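Local coordinates for catalase-3 (Neurospora crassa, PDB 4AJ9) that breaks down hydrogen peroxide to oxygen and water at a haem centre, protecting the cell from this oxidant, at the interface of chains A and B. Sequence-based numbering; all coordinates share one arbitrary frame. Chains: chain A/B, Catalase-3.

Contact 1: the interface of chains A and B. Residues chain A 58-60, 361; chain B 58-60, 361.
A:Arg361 and B:Arg361 reach each other through differently folded chains: the first bends at chi2 (73°) and stays extended through chi3 before the guanidinium turns off at NE, whereas the second bends at both chi2 and chi3 (-94°). These torsions cross the two side chains at about a right angle, yet leave their guanidinium planes only 7° apart. Both arginines are poorly ordered, and several carbons and nitrogens of the pair sit implausibly close, so the detailed fit is doubtful; the modelled conformations may not both be occupied at once. A:Arg361 NE lies near B:Arg361 NH1, but the N-H points elsewhere, and no hydrogen bond joins them. The structure alone does not show how the two tips share the space.

The firmer part of this patch is a loop-to-loop contact in which a residue meets its own twin, as expected close to the two-fold axis. A:Pro60 and B:Pro60 lie side by side and point the same way, with A:Pro60 CD 3.9 Å from B:Pro60 CG. As modelled, the poorly ordered A:Arg361 guanidinium has A:Pro60 CG over one face, near the rim, and B:Pro60 CG at its edge, in plane. With an alanine at B:Pro60, CG and CD would be gone, and A:Pro60 would probably lose its ring partner, opening a gap between the two loops. Each proline also rests on the backbone of the other chain: A:Pro60 CB is 3.9 Å from B:Arg58 O, and B:Pro60 CB is 3.8 Å from the carbonyl oxygen O of A:Arg58.

Contact 2: the interface of chains A and B. Residues chain A 350, 354, 357-358; chain B 51-52, 55-56.
B:His56 lies against A:Asp354 and A:Asn358, on the flank of helix 343-360 of chain A. Starting at the root, B:His56 CB passes 3.9 Å from the amide oxygen OD1 of A:Asn358. With chi1 at -71°, CG is anti to the carbonyl carbon and lies 4.0 Å from A:Asn358 CB, and the ring runs alongside A:Asn358, the two side chains pointing in opposite directions. Ring atom ND1 comes 3.4 Å from A:Asn358 CB and bonds to water 3, which also bonds to A:Asn358 OD1. CE1 faces the CB of A:Leu357 at 4.0 Å, while CD2 lies beside the A:Asp354 carboxylate. At the tip, NE2 donates to A:Asp354 OD1 at 2.9 Å, nearly straight (170° at the hydrogen). The acceptor lies in the imidazole plane, but the donor comes in from above the carboxylate plane, 36° out of it. Held at both nitrogens, the ring is unlikely to flip.

The other carboxylate oxygen, A:Asp354 OD2, stands 2.7 Å from B:Asp55 OD2. It also sits implausibly close to B:Asp55 CB, so the fit here is doubtful; a proton shared between the carboxylates is one possibility, though hydrogens are not seen.

One turn or so back along the helix, A:Tyr350 lays its CE2 edge near B:Leu51 CB. Its phenol OH bonds water 1 at 2.5 Å, and that water passes the link on to B:Gln52 OE1 at 2.8 Å.

Contact 1: the interface of chains A and B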
ATOM      1  N   ARG A  58      -9.506  -7.515  -3.489  1.00  2.09           N
ATOM      2  CA  ARG A  58      -8.658  -7.689  -4.673  1.00  2.69           C
ATOM      3  C   ARG A  58      -7.234  -7.237  -4.444  1.00  3.33           C
ATOM      4  O   ARG A  58      -6.996  -6.225  -3.780  1.00  4.44           O
ATOM      5  CB  ARG A  58      -9.226  -6.935  -5.881  1.00  5.44           C
ATOM      6  CG  ARG A  58     -10.635  -7.349  -6.281  1.00  3.93           C
ATOM      7  CD  ARG A  58     -10.750  -8.814  -6.744  1.00  5.26           C
ATOM      8  NE  ARG A  58     -12.170  -9.088  -6.950  1.00  6.06           N
ATOM      9  CZ  ARG A  58     -12.950  -9.694  -6.066  1.00  8.14           C
ATOM     10  NH1 ARG A  58     -12.437 -10.183  -4.943  1.00  2.18           N
ATOM     11  NH2 ARG A  58     -14.239  -9.843  -6.334  1.00  6.93           N
ATOM     12  N   ILE A  59      -6.289  -7.983  -5.005  1.00  2.51           N
ATOM     13  CA  ILE A  59      -4.895  -7.534  -5.070  1.00  2.80           C
ATOM     14  C   ILE A  59      -4.473  -7.446  -6.537  1.00  3.47           C
ATOM     15  O   ILE A  59      -5.126  -8.034  -7.410  1.00  4.33           O
ATOM     16  CB  ILE A  59      -3.929  -8.469  -4.279  1.00  6.10           C
ATOM     17  CG1 ILE A  59      -3.722  -9.803  -5.012  1.00  3.55           C
ATOM     18  CG2 ILE A  59      -4.427  -8.688  -2.879  1.00  4.66           C
ATOM     19  CD1 ILE A  59      -2.832 -10.760  -4.265  1.00  7.65           C
ATOM     20  N   PRO A  60      -3.390  -6.704  -6.827  1.00  4.87           N
ATOM     21  CA  PRO A  60      -2.978  -6.590  -8.228  1.00  4.07           C
ATOM     22  C   PRO A  60      -2.744  -7.971  -8.840  1.00  3.96           C
ATOM     23  O   PRO A  60      -2.124  -8.813  -8.191  1.00  4.68           O
ATOM     24  CB  PRO A  60      -1.647  -5.825  -8.142  1.00  4.06           C
ATOM     25  CG  PRO A  60      -1.725  -5.062  -6.848  1.00  3.62           C
ATOM     26  CD  PRO A  60      -2.509  -5.947  -5.918  1.00  3.76           C
ATOM     27  N   ARG A 361       2.041  -5.762  -1.479  1.00  6.56           N
ATOM     28  CA  ARG A 361       1.999  -4.496  -0.740  1.00  7.28           C
ATOM     29  C   ARG A 361       2.735  -4.528   0.601  1.00 16.69           C
ATOM     30  O   ARG A 361       2.270  -3.945   1.576  1.00 17.18           O
ATOM     31  CB  ARG A 361       0.544  -4.089  -0.482  1.00 14.16           C
ATOM     32  CG  ARG A 361      -0.101  -3.296  -1.599  1.00 18.68           C
ATOM     33  CD  ARG A 361      -0.400  -4.182  -2.798  1.00 37.47           C
ATOM     34  NE  ARG A 361      -1.231  -3.531  -3.809  1.00 29.60           N
ATOM     35  CZ  ARG A 361      -0.778  -2.649  -4.698  1.00 32.72           C
ATOM     36  NH1 ARG A 361       0.495  -2.292  -4.694  1.00 12.20           N
ATOM     37  NH2 ARG A 361      -1.603  -2.116  -5.593  1.00 46.02           N
TER
ATOM     38  N   ARG B  58       0.655  -2.705 -12.271  1.00  3.19           N
ATOM     39  CA  ARG B  58      -0.716  -3.120 -12.020  1.00  4.32           C
ATOM     40  C   ARG B  58      -1.287  -2.570 -10.738  1.00  6.23           C
ATOM     41  O   ARG B  58      -0.579  -2.389  -9.746  1.00  2.62           O
ATOM     42  CB  ARG B  58      -0.821  -4.645 -11.988  1.00  1.70           C
ATOM     43  CG  ARG B  58      -0.329  -5.312 -13.260  1.00  4.87           C
ATOM     44  CD  ARG B  58      -1.209  -5.039 -14.485  1.00  4.12           C
ATOM     45  NE  ARG B  58      -0.535  -5.628 -15.636  1.00  2.12           N
ATOM     46  CZ  ARG B  58       0.229  -4.960 -16.494  1.00  5.94           C
ATOM     47  NH1 ARG B  58       0.371  -3.636 -16.399  1.00  2.68           N
ATOM     48  NH2 ARG B  58       0.832  -5.626 -17.475  1.00  4.02           N
ATOM     49  N   ILE B  59      -2.589  -2.315 -10.768  1.00  5.04           N
ATOM     50  CA  ILE B  59      -3.304  -1.955  -9.563  1.00  1.88           C
ATOM     51  C   ILE B  59      -4.446  -2.952  -9.458  1.00  4.11           C
ATOM     52  O   ILE B  59      -4.761  -3.622 -10.444  1.00  2.03           O
ATOM     53  CB  ILE B  59      -3.815  -0.499  -9.613  1.00  3.92           C
ATOM     54  CG1 ILE B  59      -4.901  -0.326 -10.690  1.00  4.28           C
ATOM     55  CG2 ILE B  59      -2.645   0.455  -9.843  1.00  4.39           C
ATOM     56  CD1 ILE B  59      -5.532   1.092 -10.679  1.00  6.13           C
ATOM     57  N   PRO B  60      -5.031  -3.092  -8.263  1.00  3.02           N
ATOM     58  CA  PRO B  60      -6.130  -4.060  -8.130  1.00  7.22           C
ATOM     59  C   PRO B  60      -7.268  -3.689  -9.061  1.00  3.61           C
ATOM     60  O   PRO B  60      -7.584  -2.509  -9.190  1.00  7.23           O
ATOM     61  CB  PRO B  60      -6.602  -3.870  -6.684  1.00  4.10           C
ATOM     62  CG  PRO B  60      -5.394  -3.336  -5.960  1.00  3.12           C
ATOM     63  CD  PRO B  60      -4.681  -2.461  -6.976  1.00  3.37           C
ATOM     64  N   ARG B 361      -4.603   2.603  -3.188  1.00  3.61           N
ATOM     65  CA  ARG B 361      -3.556   2.536  -2.163  1.00  9.86           C
ATOM     66  C   ARG B 361      -3.183   3.879  -1.525  1.00 17.58           C
ATOM     67  O   ARG B 361      -2.003   4.149  -1.282  1.00 16.39           O
ATOM     68  CB  ARG B 361      -2.279   1.941  -2.771  1.00 17.38           C
ATOM     69  CG  ARG B 361      -1.932   0.550  -2.283  1.00 33.05           C
ATOM     70  CD  ARG B 361      -2.199  -0.503  -3.346  1.00 29.36           C
ATOM     71  NE  ARG B 361      -3.524  -1.107  -3.225  1.00 32.63           N
ATOM     72  CZ  ARG B 361      -3.817  -2.112  -2.399  1.00 10.23           C
ATOM     73  NH1 ARG B 361      -2.875  -2.628  -1.622  1.00 47.98           N
ATOM     74  NH2 ARG B 361      -5.045  -2.595  -2.343  1.00 28.41           N
TER

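Contact 2: the interface of chains A and B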
ATOM      1  N   TYR A 350      16.223  -9.621 -10.198  1.00  5.43           N
ATOM      2  CA  TYR A 350      15.784  -8.364  -9.615  1.00  2.01           C
ATOM      3  C   TYR A 350      14.265  -8.210  -9.688  1.00  3.58           C
ATOM      4  O   TYR A 350      13.619  -7.841  -8.705  1.00  2.98           O
ATOM      5  CB  TYR A 350      16.444  -7.169 -10.332  1.00  5.14           C
ATOM      6  CG  TYR A 350      15.746  -5.869  -9.995  1.00  3.07           C
ATOM      7  CD1 TYR A 350      16.015  -5.212  -8.806  1.00  2.99           C
ATOM      8  CD2 TYR A 350      14.788  -5.323 -10.854  1.00  2.81           C
ATOM      9  CE1 TYR A 350      15.358  -4.047  -8.471  1.00  5.28           C
ATOM     10  CE2 TYR A 350      14.121  -4.146 -10.532  1.00  2.48           C
ATOM     11  CZ  TYR A 350      14.423  -3.514  -9.335  1.00  3.89           C
ATOM     12  OH  TYR A 350      13.788  -2.356  -8.987  1.00  3.65           O
ATOM     13  N   ASP A 354      11.264  -7.690  -6.582  1.00  2.21           N
ATOM     14  CA  ASP A 354      10.684  -6.345  -6.539  1.00  2.30           C
ATOM     15  C   ASP A 354       9.170  -6.351  -6.749  1.00  3.77           C
ATOM     16  O   ASP A 354       8.414  -5.670  -6.043  1.00  4.68           O
ATOM     17  CB  ASP A 354      11.313  -5.463  -7.618  1.00  4.21           C
ATOM     18  CG  ASP A 354      10.596  -4.132  -7.758  1.00  3.48           C
ATOM     19  OD1 ASP A 354      10.483  -3.410  -6.744  1.00  3.83           O
ATOM     20  OD2 ASP A 354      10.131  -3.827  -8.874  1.00  4.07           O
ATOM     21  N   LEU A 357       6.544  -6.747  -4.010  1.00  2.82           N
ATOM     22  CA  LEU A 357       6.191  -5.575  -3.216  1.00  2.10           C
ATOM     23  C   LEU A 357       4.916  -4.958  -3.750  1.00  5.51           C
ATOM     24  O   LEU A 357       4.086  -4.458  -2.988  1.00  6.50           O
ATOM     25  CB  LEU A 357       7.322  -4.546  -3.263  1.00  2.65           C
ATOM     26  CG  LEU A 357       8.654  -5.018  -2.663  1.00  2.48           C
ATOM     27  CD1 LEU A 357       9.771  -4.050  -3.047  1.00  1.19           C
ATOM     28  CD2 LEU A 357       8.528  -5.158  -1.151  1.00  6.61           C
ATOM     29  N   ASN A 358       4.756  -4.993  -5.067  1.00  1.36           N
ATOM     30  CA  ASN A 358       3.546  -4.447  -5.686  1.00  4.19           C
ATOM     31  C   ASN A 358       2.334  -5.320  -5.395  1.00  4.62           C
ATOM     32  O   ASN A 358       1.304  -4.840  -4.918  1.00  3.59           O
ATOM     33  CB  ASN A 358       3.718  -4.310  -7.210  1.00  3.08           C
ATOM     34  CG  ASN A 358       2.569  -3.538  -7.864  1.00  7.54           C
ATOM     35  OD1 ASN A 358       2.349  -2.379  -7.546  1.00 10.92           O
ATOM     36  ND2 ASN A 358       1.837  -4.187  -8.787  1.00  3.85           N
TER
ATOM     37  N   LEU B  51      12.808  -1.277 -14.935  1.00  1.50           N
ATOM     38  CA  LEU B  51      12.094  -2.482 -14.519  1.00  2.31           C
ATOM     39  C   LEU B  51      11.261  -2.271 -13.264  1.00  3.31           C
ATOM     40  O   LEU B  51      10.222  -2.904 -13.117  1.00  1.44           O
ATOM     41  CB  LEU B  51      13.040  -3.685 -14.353  1.00  3.22           C
ATOM     42  CG  LEU B  51      13.202  -4.537 -15.629  1.00  5.77           C
ATOM     43  CD1 LEU B  51      11.884  -5.223 -15.994  1.00  2.84           C
ATOM     44  CD2 LEU B  51      13.723  -3.710 -16.824  1.00  4.46           C
ATOM     45  N   GLN B  52      11.695  -1.389 -12.355  1.00  1.93           N
ATOM     46  CA  GLN B  52      10.872  -1.163 -11.165  1.00  4.50           C
ATOM     47  C   GLN B  52       9.523  -0.618 -11.599  1.00  3.15           C
ATOM     48  O   GLN B  52       8.470  -1.043 -11.106  1.00  2.36           O
ATOM     49  CB  GLN B  52      11.513  -0.210 -10.155  1.00  1.62           C
ATOM     50  CG  GLN B  52      10.617   0.025  -8.922  1.00  2.90           C
ATOM     51  CD  GLN B  52      11.231   0.983  -7.904  1.00  5.16           C
ATOM     52  OE1 GLN B  52      11.946   0.562  -7.001  1.00  5.48           O
ATOM     53  NE2 GLN B  52      10.964   2.277  -8.062  1.00  6.81           N
ATOM     54  N   ASP B  55       7.567  -3.438 -13.112  1.00  2.68           N
ATOM     55  CA  ASP B  55       7.202  -4.388 -12.068  1.00  2.66           C
ATOM     56  C   ASP B  55       5.996  -3.894 -11.267  1.00  1.98           C
ATOM     57  O   ASP B  55       5.292  -4.686 -10.637  1.00  1.90           O
ATOM     58  CB  ASP B  55       8.375  -4.566 -11.094  1.00  2.06           C
ATOM     59  CG  ASP B  55       9.567  -5.306 -11.702  1.00  6.57           C
ATOM     60  OD1 ASP B  55       9.422  -5.933 -12.784  1.00  4.01           O
ATOM     61  OD2 ASP B  55      10.659  -5.267 -11.073  1.00  2.38           O
ATOM     62  N   HIS B  56       5.776  -2.582 -11.262  1.00  3.43           N
ATOM     63  CA  HIS B  56       4.752  -2.010 -10.395  1.00  2.21           C
ATOM     64  C   HIS B  56       3.589  -1.432 -11.183  1.00  2.42           C
ATOM     65  O   HIS B  56       2.861  -0.591 -10.667  1.00  2.94           O
ATOM     66  CB  HIS B  56       5.359  -0.941  -9.490  1.00  1.42           C
ATOM     67  CG  HIS B  56       6.247  -1.505  -8.426  1.00  4.49           C
ATOM     68  ND1 HIS B  56       5.821  -1.700  -7.128  1.00  3.22           N
ATOM     69  CD2 HIS B  56       7.530  -1.939  -8.471  1.00  8.07           C
ATOM     70  CE1 HIS B  56       6.811  -2.210  -6.415  1.00  7.55           C
ATOM     71  NE2 HIS B  56       7.857  -2.372  -7.207  1.00  5.08           N
TER
HETATM   72  O   HOH W   1      13.922  -1.439  -6.644  1.00  3.02           O
HETATM   73  O   HOH W   2       1.610   0.215  -8.441  1.00  8.23           O
HETATM   74  O   HOH W   3       3.847  -0.438  -5.787  1.00 12.58           O

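About 13 Å separates the C-alpha centres of contact 1 and contact 2, and the same two stretches of chain build both. Helix 343-360 supplies the chain A side of contact 2 and runs directly into the arginine of contact 1; helix 45-55 and the loop after it lead from one to the other in chain B. Contact 1 sits close to the two-fold axis, and contact 2 recurs on its far side with the chains exchanged. Each centre is about 14 Å from A:His65, the distal histidine, and helix 343-360 carries the haem-ligating tyrosine, so assembly of the tetramer may help support the haem pocket.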